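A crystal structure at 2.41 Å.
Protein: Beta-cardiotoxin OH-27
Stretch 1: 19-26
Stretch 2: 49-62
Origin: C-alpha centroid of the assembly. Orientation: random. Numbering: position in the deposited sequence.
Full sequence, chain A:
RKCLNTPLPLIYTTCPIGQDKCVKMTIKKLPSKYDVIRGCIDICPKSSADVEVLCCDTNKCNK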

# COMPACT_ATOMS: atom_id res chain seq x y z
N GLN A 19 6.54 -6.06 7.08
CA GLN A 19 5.83 -5.42 5.96
C GLN A 19 6.14 -3.94 5.92
O GLN A 19 5.34 -3.11 6.36
N ASP A 20 7.30 -3.61 5.35
CA ASP A 20 7.89 -2.28 5.51
C ASP A 20 7.46 -1.30 4.43
O ASP A 20 7.94 -0.18 4.41
N LYS A 21 6.54 -1.72 3.57
CA LYS A 21 6.12 -0.94 2.40
C LYS A 21 4.59 -0.77 2.27
O LYS A 21 3.81 -1.49 2.90
N CYS A 22 4.18 0.21 1.47
CA CYS A 22 2.78 0.58 1.38
C CYS A 22 2.47 0.52 -0.09
O CYS A 22 3.33 0.77 -0.91
N VAL A 23 1.22 0.23 -0.42
CA VAL A 23 0.87 0.01 -1.81
C VAL A 23 -0.51 0.60 -2.03
O VAL A 23 -1.33 0.61 -1.13
N LYS A 24 -0.72 1.14 -3.22
CA LYS A 24 -1.99 1.65 -3.70
C LYS A 24 -2.13 0.90 -4.97
O LYS A 24 -1.23 0.92 -5.82
N MET A 25 -3.25 0.22 -5.11
CA MET A 25 -3.50 -0.60 -6.28
C MET A 25 -4.77 -0.03 -6.93
O MET A 25 -5.74 0.29 -6.23
N THR A 26 -4.76 0.14 -8.24
CA THR A 26 -5.96 0.71 -8.88
C THR A 26 -6.45 -0.09 -10.08
O THR A 26 -5.65 -0.59 -10.87
N ALA A 49 -1.50 -5.47 -16.99
CA ALA A 49 -2.38 -4.88 -17.99
C ALA A 49 -3.56 -4.14 -17.35
O ALA A 49 -3.81 -2.98 -17.68
N ASP A 50 -4.27 -4.78 -16.43
CA ASP A 50 -5.42 -4.10 -15.86
C ASP A 50 -5.35 -3.75 -14.36
O ASP A 50 -6.36 -3.41 -13.76
N VAL A 51 -4.15 -3.81 -13.79
CA VAL A 51 -3.92 -3.45 -12.40
C VAL A 51 -2.61 -2.67 -12.27
O VAL A 51 -1.53 -3.17 -12.65
N GLU A 52 -2.70 -1.45 -11.74
CA GLU A 52 -1.51 -0.62 -11.52
C GLU A 52 -1.06 -0.61 -10.07
O GLU A 52 -1.85 -0.35 -9.17
N VAL A 53 0.24 -0.84 -9.88
CA VAL A 53 0.85 -0.90 -8.54
C VAL A 53 1.74 0.31 -8.27
O VAL A 53 2.75 0.49 -8.95
N LEU A 54 1.36 1.13 -7.29
CA LEU A 54 2.27 2.10 -6.71
C LEU A 54 2.81 1.57 -5.39
O LEU A 54 2.03 1.08 -4.56
N CYS A 55 4.13 1.62 -5.22
CA CYS A 55 4.80 1.12 -4.01
C CYS A 55 5.77 2.15 -3.56
O CYS A 55 6.54 2.67 -4.37
N CYS A 56 5.75 2.41 -2.25
CA CYS A 56 6.57 3.43 -1.64
C CYS A 56 6.98 2.90 -0.28
O CYS A 56 6.42 1.91 0.18
N ASP A 57 7.96 3.53 0.35
CA ASP A 57 8.55 2.97 1.57
C ASP A 57 8.58 3.89 2.81
O ASP A 57 9.44 3.74 3.68
N THR A 58 7.63 4.82 2.89
CA THR A 58 7.52 5.74 4.03
C THR A 58 6.07 5.83 4.49
O THR A 58 5.16 5.61 3.69
N ASN A 59 5.87 6.16 5.77
CA ASN A 59 4.54 6.25 6.38
C ASN A 59 3.51 7.02 5.58
O ASN A 59 3.79 8.10 5.06
N LYS A 60 2.33 6.42 5.48
CA LYS A 60 1.17 6.97 4.78
C LYS A 60 1.43 7.48 3.35
O LYS A 60 0.67 8.31 2.84
N CYS A 61 2.48 6.96 2.70
CA CYS A 61 2.90 7.40 1.35
C CYS A 61 1.99 6.94 0.20
O CYS A 61 2.08 7.49 -0.91
N ASN A 62 1.16 5.93 0.45
CA ASN A 62 0.32 5.36 -0.61
C ASN A 62 -0.96 6.16 -0.88
O ASN A 62 -1.06 7.40 -1.02

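Packing of residues 49-62 of beta-cardiotoxin OH-27 against residues 19-26, followed along the second stretch. Strands 21-25 and 53-56 run antiparallel, their N-to-C directions 160° apart, and the contact buries 770 Å² summed over both sides. Ala49 lies out of reach, and the side chain of Asp50 (chi1 p) leaves its CA pointing away from the first stretch; both residues are poorly ordered. Val51, chi1 t, points sideways but brings CG1 to 4.4 Å from CG of Met25, a loose apolar contact. Glu52 extends with chi1 and chi2 both t, and its part in the pairing is played by the backbone: Thr26 N donates to Glu52 O at 3.1 Å, and Glu52 N returns the bond to Thr26 O at 3.2 Å. Glu52 O also receives a CA-H...O contact from Met25 CA at 3.3 Å.

Within the strands the side chains alternate between the two faces of the sheet. Val53 (chi1 t) shares one face with Val23, Met25 and Cys55. Its CG1 lies 3.6 Å from CG2 of Val23 (chi1 p), while its CG2 lies 4.0 Å from CE of Met25. Met25 reaches that position with chi1 between wells at -99° and chi2 and chi3 both t. Leu54, chi1 t and chi2 off at 129°, turns to the other face beside Lys24; the two CB atoms are 4.3 Å apart, as expected for a directly paired couple. Backbone bonds hold this pair, from Lys24 N to Leu54 O at 3.1 Å and from Leu54 N to Lys24 O at 3.0 Å. Cys55 (chi1 m) returns to the valine face, where its SG lies 4.2 Å from Val23 CG2; that sulfur is bonded covalently elsewhere in the structure.

Cys56, chi1 p, sits on the face of Leu54 and pairs with the buried Cys22 through Cys22 N to Cys56 O at 3.1 Å and Cys56 N to Cys22 O at 3.2 Å. Its SG forms a disulfide with Cys61 SG at 2.0 Å. Cys22 CB packs against both sulfurs, 4.1 Å from Cys56 SG and 3.8 Å from Cys61 SG, while Cys22 (chi1 m) is itself bonded covalently elsewhere. Asp57, chi1 p, points sideways, its CB 4.0 Å from CG of Lys21. Thr58 to Cys61 make a type II turn in which Thr58, Asn59 and Lys60 all point their CA-to-CB bonds away, and Cys61 (chi1 p) comes back sideways.

Asn62 closes the contact. Its CB points toward the first stretch with chi1 p, placing CG 3.5 Å from Cys22 CB and letting ND2 donate to Val23 O at 3.2 Å. Lys24, chi1 and chi2 t with chi3 and chi4 between wells, reaches back so that NZ donates to Asn62 O at 2.7 Å. Asn62 is thus bound through both its side-chain amide and its main-chain carbonyl.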

# COMPACT_ATOMS: atom_id res chain seq x y z
CB GLN A 19 4.31 -5.69 5.99
CG GLN A 19 3.91 -7.19 6.04
CD GLN A 19 2.56 -7.51 5.37
OE1 GLN A 19 2.04 -6.73 4.56
NE2 GLN A 19 2.01 -8.66 5.70
CB ASP A 20 9.43 -2.37 5.57
CG ASP A 20 9.94 -2.72 6.96
OD1 ASP A 20 9.20 -2.44 7.94
OD2 ASP A 20 11.07 -3.27 7.09
CB LYS A 21 6.70 -1.57 1.13
CG LYS A 21 8.13 -1.13 0.86
CD LYS A 21 8.90 -2.05 -0.06
CE LYS A 21 10.39 -1.96 0.29
NZ LYS A 21 11.31 -2.15 -0.86
CB CYS A 22 2.52 2.00 1.91
SG CYS A 22 2.98 2.27 3.62
CB VAL A 23 0.96 -1.52 -2.17
CG1 VAL A 23 0.05 -2.39 -1.29
CG2 VAL A 23 0.75 -1.75 -3.69
CB LYS A 24 -1.90 3.15 -4.04
CG LYS A 24 -3.23 3.92 -4.16
CD LYS A 24 -3.01 5.39 -4.64
CE LYS A 24 -3.20 6.44 -3.48
NZ LYS A 24 -2.33 7.73 -3.41
CB MET A 25 -3.67 -2.07 -5.84
CG MET A 25 -2.41 -2.93 -6.03
SD MET A 25 -2.37 -4.43 -5.02
CE MET A 25 -0.81 -5.12 -5.52
CB THR A 26 -5.86 2.26 -9.17
OG1 THR A 26 -5.82 2.49 -10.58
CG2 THR A 26 -4.65 2.93 -8.47
CB ALA A 49 -2.86 -5.95 -18.96
CB ASP A 50 -6.74 -4.79 -16.27
CG ASP A 50 -6.90 -6.18 -15.70
OD1 ASP A 50 -7.29 -7.09 -16.46
OD2 ASP A 50 -6.65 -6.36 -14.48
CB VAL A 51 -3.85 -4.69 -11.45
CG1 VAL A 51 -3.28 -4.31 -10.08
CG2 VAL A 51 -5.22 -5.35 -11.29
CB GLU A 52 -1.73 0.80 -11.98
CG GLU A 52 -0.47 1.64 -11.97
CD GLU A 52 -0.75 3.09 -12.31
OE1 GLU A 52 -1.28 3.81 -11.43
OE2 GLU A 52 -0.44 3.49 -13.46
CB VAL A 53 1.70 -2.19 -8.37
CG1 VAL A 53 2.19 -2.31 -6.93
CG2 VAL A 53 0.92 -3.44 -8.76
CB LEU A 54 1.59 3.47 -6.51
CG LEU A 54 2.41 4.63 -5.89
CD1 LEU A 54 2.33 5.92 -6.73
CD2 LEU A 54 1.99 4.92 -4.44
CB CYS A 55 5.58 -0.19 -4.22
SG CYS A 55 4.71 -1.42 -5.10
CB CYS A 56 5.77 4.72 -1.55
SG CYS A 56 4.10 4.59 -0.84
CB ASP A 57 9.96 2.43 1.26
CG ASP A 57 10.92 3.51 0.79
OD1 ASP A 57 10.76 4.67 1.21
OD2 ASP A 57 11.85 3.18 0.02
CB THR A 58 7.99 7.17 3.66
OG1 THR A 58 7.14 7.69 2.62
CG2 THR A 58 9.47 7.19 3.20
CB ASN A 59 4.64 6.84 7.79
CG ASN A 59 5.33 5.89 8.78
OD1 ASN A 59 5.65 4.74 8.46
ND2 ASN A 59 5.58 6.39 9.98
CB LYS A 60 0.45 8.01 5.63
CG LYS A 60 0.18 7.65 7.12
CD LYS A 60 -0.39 8.90 7.86
CE LYS A 60 -0.56 8.69 9.38
NZ LYS A 60 -0.19 9.92 10.21
CB CYS A 61 4.32 6.90 1.06
SG CYS A 61 4.50 5.07 1.05
CB ASN A 62 -0.03 3.87 -0.31
CG ASN A 62 -0.50 3.65 1.13
OD1 ASN A 62 -0.23 4.47 1.98
ND2 ASN A 62 -1.19 2.54 1.41